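Local coordinates for dihydrodipicolinate synthase (PDB 3B4U), which probably catalyses the condensation of pyruvate with aspartate semialdehyde on the path to lysine, using a TIM-barrel scaffold, at residues D89-A94 with S127-D132; A99-L104 with I164-K169; Q219-M224 with P232-L237. One frame throughout, in Å; residues are numbered along the deposited sequence.

Overall arrangement
Interaction 2 belongs to the interior of the barrel, whereas interaction 1 joins two helices of the surrounding layer and interaction 3 ties the last barrel helix to the first of the C-terminal helices. Interactions 1 and 2 touch one another: A94 and S91 of helix 84-96 pack on I102 of strand 101-104, with the centres of the two interactions about 12 Å apart. Interaction 3 lies across the chain's centre from interaction 1, about 35 Å between centres. Interaction 1 is a partly buried meeting of methyl and methylene groups; interaction 2 sets a leucine against the start of a lysine side chain; interaction 3 combines a buried Met-Ile core with a water-bridged Glu-Arg pair.

Interaction 1: residues D89-A94 with S127-D132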
loop_
_atom_site.group_PDB
_atom_site.type_symbol
_atom_site.label_atom_id
_atom_site.label_comp_id
_atom_site.label_asym_id
_atom_site.label_seq_id
_atom_site.Cartn_x
_atom_site.Cartn_y
_atom_site.Cartn_z
ATOM N N ASP B 89 -9.553 9.841 -7.257
ATOM C CA ASP B 89 -10.950 9.799 -6.854
ATOM C C ASP B 89 -11.108 10.270 -5.417
ATOM O O ASP B 89 -11.970 11.087 -5.109
ATOM C CB ASP B 89 -11.536 8.397 -7.006
ATOM C CG ASP B 89 -11.862 8.026 -8.452
ATOM O OD1 ASP B 89 -11.772 8.885 -9.372
ATOM O OD2 ASP B 89 -12.203 6.841 -8.646
ATOM N N GLN B 90 -10.246 9.783 -4.528
ATOM C CA GLN B 90 -10.326 10.171 -3.103
ATOM C C GLN B 90 -10.012 11.659 -2.966
ATOM O O GLN B 90 -10.663 12.391 -2.212
ATOM C CB GLN B 90 -9.377 9.333 -2.223
ATOM C CG GLN B 90 -9.768 7.885 -2.091
ATOM C CD GLN B 90 -8.890 7.138 -1.084
ATOM O OE1 GLN B 90 -8.113 7.731 -0.351
ATOM N NE2 GLN B 90 -9.060 5.829 -1.019
ATOM N N SER B 91 -9.005 12.127 -3.675
ATOM C CA SER B 91 -8.624 13.549 -3.615
ATOM C C SER B 91 -9.749 14.430 -4.135
ATOM O O SER B 91 -10.096 15.430 -3.497
ATOM C CB SER B 91 -7.363 13.789 -4.413
ATOM O OG SER B 91 -6.236 13.116 -3.873
ATOM N N ALA B 92 -10.292 14.091 -5.300
ATOM C CA ALA B 92 -11.367 14.900 -5.885
ATOM C C ALA B 92 -12.581 14.971 -4.977
ATOM O O ALA B 92 -13.196 16.030 -4.829
ATOM C CB ALA B 92 -11.736 14.369 -7.276
ATOM N N GLU B 93 -12.939 13.874 -4.359
ATOM C CA GLU B 93 -14.108 13.863 -3.482
ATOM C C GLU B 93 -13.918 14.810 -2.305
ATOM O O GLU B 93 -14.772 15.579 -2.006
ATOM C CB GLU B 93 -14.352 12.468 -2.927
ATOM C CG GLU B 93 -14.903 11.504 -3.905
ATOM C CD GLU B 93 -14.882 10.089 -3.361
ATOM O OE1 GLU B 93 -15.099 9.969 -2.162
ATOM O OE2 GLU B 93 -14.698 9.173 -4.140
ATOM N N ALA B 94 -12.752 14.764 -1.666
ATOM C CA ALA B 94 -12.484 15.630 -0.523
ATOM C C ALA B 94 -12.395 17.085 -0.948
ATOM O O ALA B 94 -12.937 17.980 -0.279
ATOM C CB ALA B 94 -11.235 15.169 0.227
ATOM N N SER B 127 -3.776 15.364 -13.176
ATOM C CA SER B 127 -4.536 15.428 -14.427
ATOM C C SER B 127 -5.892 14.779 -14.272
ATOM O O SER B 127 -6.894 15.284 -14.801
ATOM C CB SER B 127 -3.763 14.741 -15.552
ATOM O OG SER B 127 -4.512 14.775 -16.759
ATOM N N LYS B 128 -5.943 13.628 -13.604
ATOM C CA LYS B 128 -7.175 12.908 -13.397
ATOM C C LYS B 128 -8.134 13.653 -12.463
ATOM O O LYS B 128 -9.346 13.674 -12.699
ATOM C CB LYS B 128 -6.867 11.511 -12.873
ATOM C CG LYS B 128 -8.079 10.630 -12.768
ATOM C CD LYS B 128 -8.707 10.349 -14.117
ATOM C CE LYS B 128 -9.779 9.265 -14.028
ATOM N NZ LYS B 128 -10.275 8.909 -15.392
ATOM N N ILE B 129 -7.619 14.283 -11.416
ATOM C CA ILE B 129 -8.480 15.140 -10.569
ATOM C C ILE B 129 -9.125 16.223 -11.436
ATOM O O ILE B 129 -10.333 16.497 -11.315
ATOM C CB ILE B 129 -7.698 15.778 -9.415
ATOM C CG1 ILE B 129 -7.204 14.716 -8.417
ATOM C CG2 ILE B 129 -8.567 16.808 -8.677
ATOM C CD1 ILE B 129 -6.188 15.220 -7.472
ATOM N N GLY B 130 -8.325 16.808 -12.318
ATOM C CA GLY B 130 -8.782 17.824 -13.251
ATOM C C GLY B 130 -8.589 19.230 -12.748
ATOM O O GLY B 130 -7.764 19.516 -11.864
ATOM N N LYS B 131 -9.422 20.108 -13.297
ATOM C CA LYS B 131 -9.252 21.527 -13.129
ATOM C C LYS B 131 -9.393 21.983 -11.691
ATOM O O LYS B 131 -8.883 23.025 -11.322
ATOM C CB LYS B 131 -10.223 22.291 -14.059
ATOM C CG LYS B 131 -11.683 22.160 -13.682
ATOM C CD LYS B 131 -12.608 22.878 -14.679
ATOM C CE LYS B 131 -14.055 22.720 -14.251
ATOM N NZ LYS B 131 -15.028 23.465 -15.133
ATOM N N ASP B 132 -10.135 21.220 -10.912
ATOM C CA ASP B 132 -10.354 21.509 -9.508
ATOM C C ASP B 132 -9.194 21.159 -8.558
ATOM O O ASP B 132 -9.264 21.435 -7.373
ATOM C CB ASP B 132 -11.587 20.717 -9.040
ATOM C CG ASP B 132 -12.880 21.107 -9.766
ATOM O OD1 ASP B 132 -13.041 22.288 -10.161
ATOM O OD2 ASP B 132 -13.742 20.209 -9.910
#
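A92 and I129 mark the place where the backbones of 89-94 and 127-132 come nearest, their CA atoms only 5.5 Å apart. Segment 89-94 is continuous helix, held by its own i to i-4 bonds, such as E93 N to D89 O (3.0 Å), while 127-129 is the last piece of a helix that breaks at G130. There phi turns positive (94°), and the chain leaves the helical path directly after I129. So close an approach is consistent with the small side chains, S91 and A92, that the first helix presents there.

Between the two backbones I129 carries the contact, and its two branches divide the work. CG1 stands anti to the carbonyl carbon (chi1 -66°), and the chain runs on extended to CD1, which lands on the methylene of S91: I129 CD1 lies 3.6 Å from S91 CB. The other branch goes to the neighbouring residue, with I129 CG2 4.2 Å from A92 CB. S91 thus meets the isoleucine through its carbon, while its hydroxyl is engaged within its own helix, hydrogen-bonded to the backbone oxygen of A87. At the start of segment 89-94, D89 is opposite in charge to K128 but does not touch it, D89 OD1 being 6.2 Å from K128 NZ; any attraction between them is probably weak.

This is van der Waals packing between two helices in the outer layer of the barrel. I129 and K128 also rest on A88, one turn earlier in helix 84-96, so the end of helix 115-129 leans on more of that helix than S91 and A92. The inner face of helix 84-96 in turn covers strands 75-79 and 101-104, where S91 packs on V79 and I102.

Interaction 2: residues A99-L104 with I164-K169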
loop_
_atom_site.group_PDB
_atom_site.type_symbol
_atom_site.label_atom_id
_atom_site.label_comp_id
_atom_site.label_asym_id
_atom_site.label_seq_id
_atom_site.Cartn_x
_atom_site.Cartn_y
_atom_site.Cartn_z
ATOM N N ALA B 99 -12.504 20.360 1.487
ATOM C CA ALA B 99 -11.390 20.104 2.386
ATOM C C ALA B 99 -10.315 21.126 2.192
ATOM O O ALA B 99 -10.051 21.592 1.081
ATOM C CB ALA B 99 -10.838 18.704 2.158
ATOM N N ARG B 100 -9.640 21.471 3.285
ATOM C CA ARG B 100 -8.545 22.433 3.238
ATOM C C ARG B 100 -7.410 21.952 2.343
ATOM O O ARG B 100 -6.815 22.727 1.588
ATOM C CB ARG B 100 -7.991 22.653 4.661
ATOM C CG ARG B 100 -7.149 23.890 4.737
ATOM C CD ARG B 100 -6.215 23.945 5.916
ATOM N NE ARG B 100 -5.526 25.253 6.022
ATOM C CZ ARG B 100 -4.504 25.682 5.280
ATOM N NH1 ARG B 100 -3.936 24.953 4.353
ATOM N NH2 ARG B 100 -4.019 26.901 5.489
ATOM N N ASN B 101 -7.090 20.666 2.473
ATOM C CA ASN B 101 -5.960 20.080 1.783
ATOM C C ASN B 101 -6.179 18.591 1.651
ATOM O O ASN B 101 -6.957 17.978 2.405
ATOM C CB ASN B 101 -4.622 20.233 2.592
ATOM C CG ASN B 101 -4.119 21.634 2.692
ATOM O OD1 ASN B 101 -3.451 22.151 1.754
ATOM N ND2 ASN B 101 -4.389 22.256 3.791
ATOM N N ILE B 102 -5.439 18.004 0.713
ATOM C CA ILE B 102 -5.170 16.583 0.683
ATOM C C ILE B 102 -3.751 16.350 1.198
ATOM O O ILE B 102 -2.840 17.055 0.803
ATOM C CB ILE B 102 -5.250 16.049 -0.768
ATOM C CG1 ILE B 102 -6.576 16.434 -1.448
ATOM C CG2 ILE B 102 -5.040 14.517 -0.791
ATOM C CD1 ILE B 102 -7.819 15.981 -0.712
ATOM N N LEU B 103 -3.566 15.343 2.052
ATOM C CA LEU B 103 -2.243 14.855 2.427
ATOM C C LEU B 103 -2.020 13.617 1.600
ATOM O O LEU B 103 -2.589 12.565 1.893
ATOM C CB LEU B 103 -2.192 14.572 3.918
ATOM C CG LEU B 103 -0.869 13.965 4.392
ATOM C CD1 LEU B 103 0.297 14.937 4.184
ATOM C CD2 LEU B 103 -0.965 13.542 5.863
ATOM N N LEU B 104 -1.248 13.754 0.532
ATOM C CA LEU B 104 -1.118 12.718 -0.476
ATOM C C LEU B 104 0.211 12.002 -0.383
ATOM O O LEU B 104 1.272 12.561 -0.658
ATOM C CB LEU B 104 -1.282 13.332 -1.866
ATOM C CG LEU B 104 -1.247 12.369 -3.045
ATOM C CD1 LEU B 104 -2.376 11.341 -3.009
ATOM C CD2 LEU B 104 -1.260 13.148 -4.361
ATOM N N ILE B 164 -1.337 23.659 -7.068
ATOM C CA ILE B 164 -1.794 22.290 -6.874
ATOM C C ILE B 164 -0.915 21.670 -5.788
ATOM O O ILE B 164 -1.420 21.221 -4.764
ATOM C CB ILE B 164 -1.796 21.485 -8.175
ATOM C CG1 ILE B 164 -2.791 22.091 -9.202
ATOM C CG2 ILE B 164 -2.147 20.028 -7.858
ATOM C CD1 ILE B 164 -2.561 21.546 -10.584
ATOM N N VAL B 165 0.383 21.651 -5.986
ATOM C CA VAL B 165 1.303 21.207 -4.932
ATOM C C VAL B 165 1.633 22.429 -4.077
ATOM O O VAL B 165 2.344 23.346 -4.530
ATOM C CB VAL B 165 2.549 20.553 -5.498
ATOM C CG1 VAL B 165 3.556 20.248 -4.367
ATOM C CG2 VAL B 165 2.147 19.272 -6.229
ATOM N N THR B 166 1.044 22.481 -2.885
ATOM C CA THR B 166 1.109 23.634 -2.035
ATOM C C THR B 166 1.950 23.429 -0.778
ATOM O O THR B 166 2.157 24.372 -0.023
ATOM C CB THR B 166 -0.279 24.155 -1.653
ATOM O OG1 THR B 166 -0.943 23.147 -0.884
ATOM C CG2 THR B 166 -1.115 24.509 -2.891
ATOM N N GLY B 167 2.445 22.217 -0.557
ATOM C CA GLY B 167 3.223 21.974 0.631
ATOM C C GLY B 167 3.734 20.559 0.659
ATOM O O GLY B 167 3.480 19.744 -0.231
ATOM N N VAL B 168 4.513 20.318 1.716
ATOM C CA VAL B 168 5.155 19.048 1.966
ATOM C C VAL B 168 4.986 18.730 3.440
ATOM O O VAL B 168 5.330 19.565 4.276
ATOM C CB VAL B 168 6.661 19.088 1.649
ATOM C CG1 VAL B 168 7.306 17.693 1.891
ATOM C CG2 VAL B 168 6.928 19.517 0.210
ATOM N N LYS B 169 4.522 17.521 3.763
ATOM C CA LYS B 169 4.625 17.033 5.133
ATOM C C LYS B 169 5.872 16.182 5.193
ATOM O O LYS B 169 5.921 15.069 4.663
ATOM C CB LYS B 169 3.383 16.227 5.528
ATOM C CG LYS B 169 3.487 15.622 6.923
ATOM C CD LYS B 169 3.626 16.653 8.030
ATOM C CE LYS B 169 3.781 16.027 9.390
ATOM N NZ LYS B 169 3.860 17.110 10.438
#
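L103 holds CG anti to its backbone nitrogen (chi1 176°), and its second torsion (64°) carries CD1 onto the root of the K169 side chain, which it crosses obliquely. Contact is made by this one leucine methyl, with L103 CD1 3.6 Å from K169 CB. Beyond this point the lysine chain bends at chi2 (62°) and its end leads away from the leucine, to a hydrogen bond between K169 NZ and the backbone oxygen of I210 on strand 208-211.

The two strands are not neighbours in the sheet. Strand 136-140 lies between them in the parallel, eight-stranded TIM barrel, which is why the CA atoms of L103 and K169 stay 7.7 Å apart and side chains alone close the distance. In this family the sixth strand carries the lysine that forms a Schiff base with pyruvate, and the place of K169 is consistent with that role.

Nearer the start of both strands, the amide end of N101 approaches the hydroxyl of T166 obliquely, and both side chains also touch D135, just before the intervening strand. I102 and L104 alternate with L103, packing instead on helices 84-96 and 115-129 respectively.

Interaction 3: residues Q219-M224 with P232-L237; sequences QEVRAM and PRIVDL
Apolar packing between M224 and I234 forms the buried part of the meeting of segments 219-224 and 232-237. M224 SD lies 3.8 Å from both I234 CB and the methyl I234 CG2, and the bend at chi3 (80°) keeps M224 CE near that methyl. The other branch of I234 runs toward the first helix, with I234 CD1 4.0 Å from E220 CB and near V221.

Polar contact is indirect, at the less buried edge. One water joins E220 to R233: it donates to E220 OE2 at 2.7 Å and accepts from R233 NH2 at 3.0 Å, lying in the guanidinium plane. The charges are not in contact: E220 OE2 is 4.6 Å from R233 NH2 and well out of that plane, the carboxylate being turned 51° from it, so any attraction is probably general. E220 CG comes closer, 3.6 Å from R233 NH2, oblique to the guanidinium. That same NH2 forms a salt bridge with D231, which probably fixes the arginine.

The axes of segments 219-224 and 232-237 approach to 10.7 Å and cross at -112°. Helix 218-225 follows the last barrel strand and helix 232-240 opens the C-terminal helical region of this family, so the contact packs that region on the barrel. F289 of helix 275-289 lies on R233 and I234, L198 of helix 195-203 touches M224, and V221 packs inward on L7 of strand 6-10.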
loop_
_atom_site.group_PDB
_atom_site.type_symbol
_atom_site.label_atom_id
_atom_site.label_comp_id
_atom_site.label_asym_id
_atom_site.label_seq_id
_atom_site.Cartn_x
_atom_site.Cartn_y
_atom_site.Cartn_z
ATOM N N GLN B 219 -2.080 22.022 23.175
ATOM C CA GLN B 219 -1.484 23.324 23.439
ATOM C C GLN B 219 0.034 23.298 23.381
ATOM O O GLN B 219 0.664 24.224 22.869
ATOM C CB GLN B 219 -1.958 23.860 24.790
ATOM C CG GLN B 219 -3.286 24.557 24.709
ATOM C CD GLN B 219 -3.147 25.897 24.013
ATOM O OE1 GLN B 219 -2.389 26.768 24.474
ATOM N NE2 GLN B 219 -3.882 26.104 22.938
ATOM N N GLU B 220 0.617 22.232 23.890
ATOM C CA GLU B 220 2.065 22.129 23.910
ATOM C C GLU B 220 2.643 22.039 22.497
ATOM O O GLU B 220 3.640 22.673 22.154
ATOM C CB GLU B 220 2.523 20.913 24.738
ATOM C CG GLU B 220 2.254 21.034 26.235
ATOM C CD GLU B 220 0.838 20.754 26.689
ATOM O OE1 GLU B 220 -0.047 20.415 25.867
ATOM O OE2 GLU B 220 0.612 20.892 27.907
ATOM N N VAL B 221 1.999 21.263 21.641
ATOM C CA VAL B 221 2.433 21.175 20.249
ATOM C C VAL B 221 2.175 22.495 19.525
ATOM O O VAL B 221 2.980 22.895 18.697
ATOM C CB VAL B 221 1.833 19.960 19.510
ATOM C CG1 VAL B 221 2.322 19.932 18.075
ATOM C CG2 VAL B 221 2.207 18.644 20.224
ATOM N N ARG B 222 1.064 23.175 19.815
ATOM C CA ARG B 222 0.810 24.459 19.165
ATOM C C ARG B 222 1.938 25.464 19.402
ATOM O O ARG B 222 2.334 26.192 18.505
ATOM C CB ARG B 222 -0.545 25.018 19.608
ATOM C CG ARG B 222 -0.907 26.262 18.837
ATOM C CD ARG B 222 -2.204 26.925 19.307
ATOM N NE ARG B 222 -2.393 28.186 18.588
ATOM C CZ ARG B 222 -2.836 28.324 17.351
ATOM N NH1 ARG B 222 -3.299 27.286 16.631
ATOM N NH2 ARG B 222 -2.810 29.533 16.816
ATOM N N ALA B 223 2.468 25.474 20.618
ATOM C CA ALA B 223 3.543 26.422 20.941
ATOM C C ALA B 223 4.749 26.166 20.052
ATOM O O ALA B 223 5.470 27.098 19.705
ATOM C CB ALA B 223 3.895 26.317 22.398
ATOM N N MET B 224 4.978 24.917 19.675
ATOM C CA MET B 224 6.068 24.548 18.793
ATOM C C MET B 224 5.732 24.833 17.319
ATOM O O MET B 224 6.486 25.499 16.612
ATOM C CB MET B 224 6.379 23.054 18.945
ATOM C CG MET B 224 6.738 22.615 20.357
ATOM S SD MET B 224 6.669 20.728 20.636
ATOM C CE MET B 224 8.295 20.322 19.884
ATOM N N PRO B 232 11.381 20.789 25.162
ATOM C CA PRO B 232 12.147 19.578 25.396
ATOM C C PRO B 232 11.352 18.409 25.964
ATOM O O PRO B 232 11.697 17.259 25.713
ATOM C CB PRO B 232 13.244 20.048 26.362
ATOM C CG PRO B 232 13.466 21.476 25.948
ATOM C CD PRO B 232 12.059 21.978 25.715
ATOM N N ARG B 233 10.287 18.670 26.698
ATOM C CA ARG B 233 9.480 17.582 27.252
ATOM C C ARG B 233 8.847 16.735 26.142
ATOM O O ARG B 233 8.727 15.534 26.260
ATOM C CB ARG B 233 8.352 18.125 28.118
ATOM C CG ARG B 233 8.765 18.968 29.312
ATOM C CD ARG B 233 7.558 19.568 29.973
ATOM N NE ARG B 233 6.862 20.472 29.045
ATOM C CZ ARG B 233 5.660 20.989 29.259
ATOM N NH1 ARG B 233 5.022 20.793 30.402
ATOM N NH2 ARG B 233 5.105 21.731 28.320
ATOM N N ILE B 234 8.407 17.383 25.063
ATOM C CA ILE B 234 7.788 16.687 23.945
ATOM C C ILE B 234 8.823 15.825 23.233
ATOM O O ILE B 234 8.580 14.686 22.870
ATOM C CB ILE B 234 7.155 17.720 22.978
ATOM C CG1 ILE B 234 5.997 18.456 23.663
ATOM C CG2 ILE B 234 6.697 17.059 21.659
ATOM C CD1 ILE B 234 4.704 17.661 23.782
ATOM N N VAL B 235 10.021 16.374 23.026
ATOM C CA VAL B 235 11.116 15.619 22.409
ATOM C C VAL B 235 11.412 14.372 23.234
ATOM O O VAL B 235 11.514 13.258 22.713
ATOM C CB VAL B 235 12.362 16.505 22.243
ATOM C CG1 VAL B 235 13.562 15.671 21.736
ATOM C CG2 VAL B 235 12.047 17.672 21.329
ATOM N N ASP B 236 11.521 14.552 24.541
ATOM C CA ASP B 236 11.784 13.432 25.433
ATOM C C ASP B 236 10.662 12.394 25.407
ATOM O O ASP B 236 10.923 11.210 25.382
ATOM C CB ASP B 236 11.960 13.908 26.880
ATOM C CG ASP B 236 13.281 14.603 27.141
ATOM O OD1 ASP B 236 14.195 14.636 26.295
ATOM O OD2 ASP B 236 13.395 15.100 28.286
ATOM N N LEU B 237 9.412 12.849 25.396
ATOM C CA LEU B 237 8.306 11.909 25.348
ATOM C C LEU B 237 8.399 11.034 24.114
ATOM O O LEU B 237 8.220 9.825 24.194
ATOM C CB LEU B 237 6.975 12.641 25.374
ATOM C CG LEU B 237 5.747 11.731 25.312
ATOM C CD1 LEU B 237 5.702 10.845 26.572
ATOM C CD2 LEU B 237 4.506 12.549 25.158
HETATM O O HOH W 1 2.380 22.159 29.531
#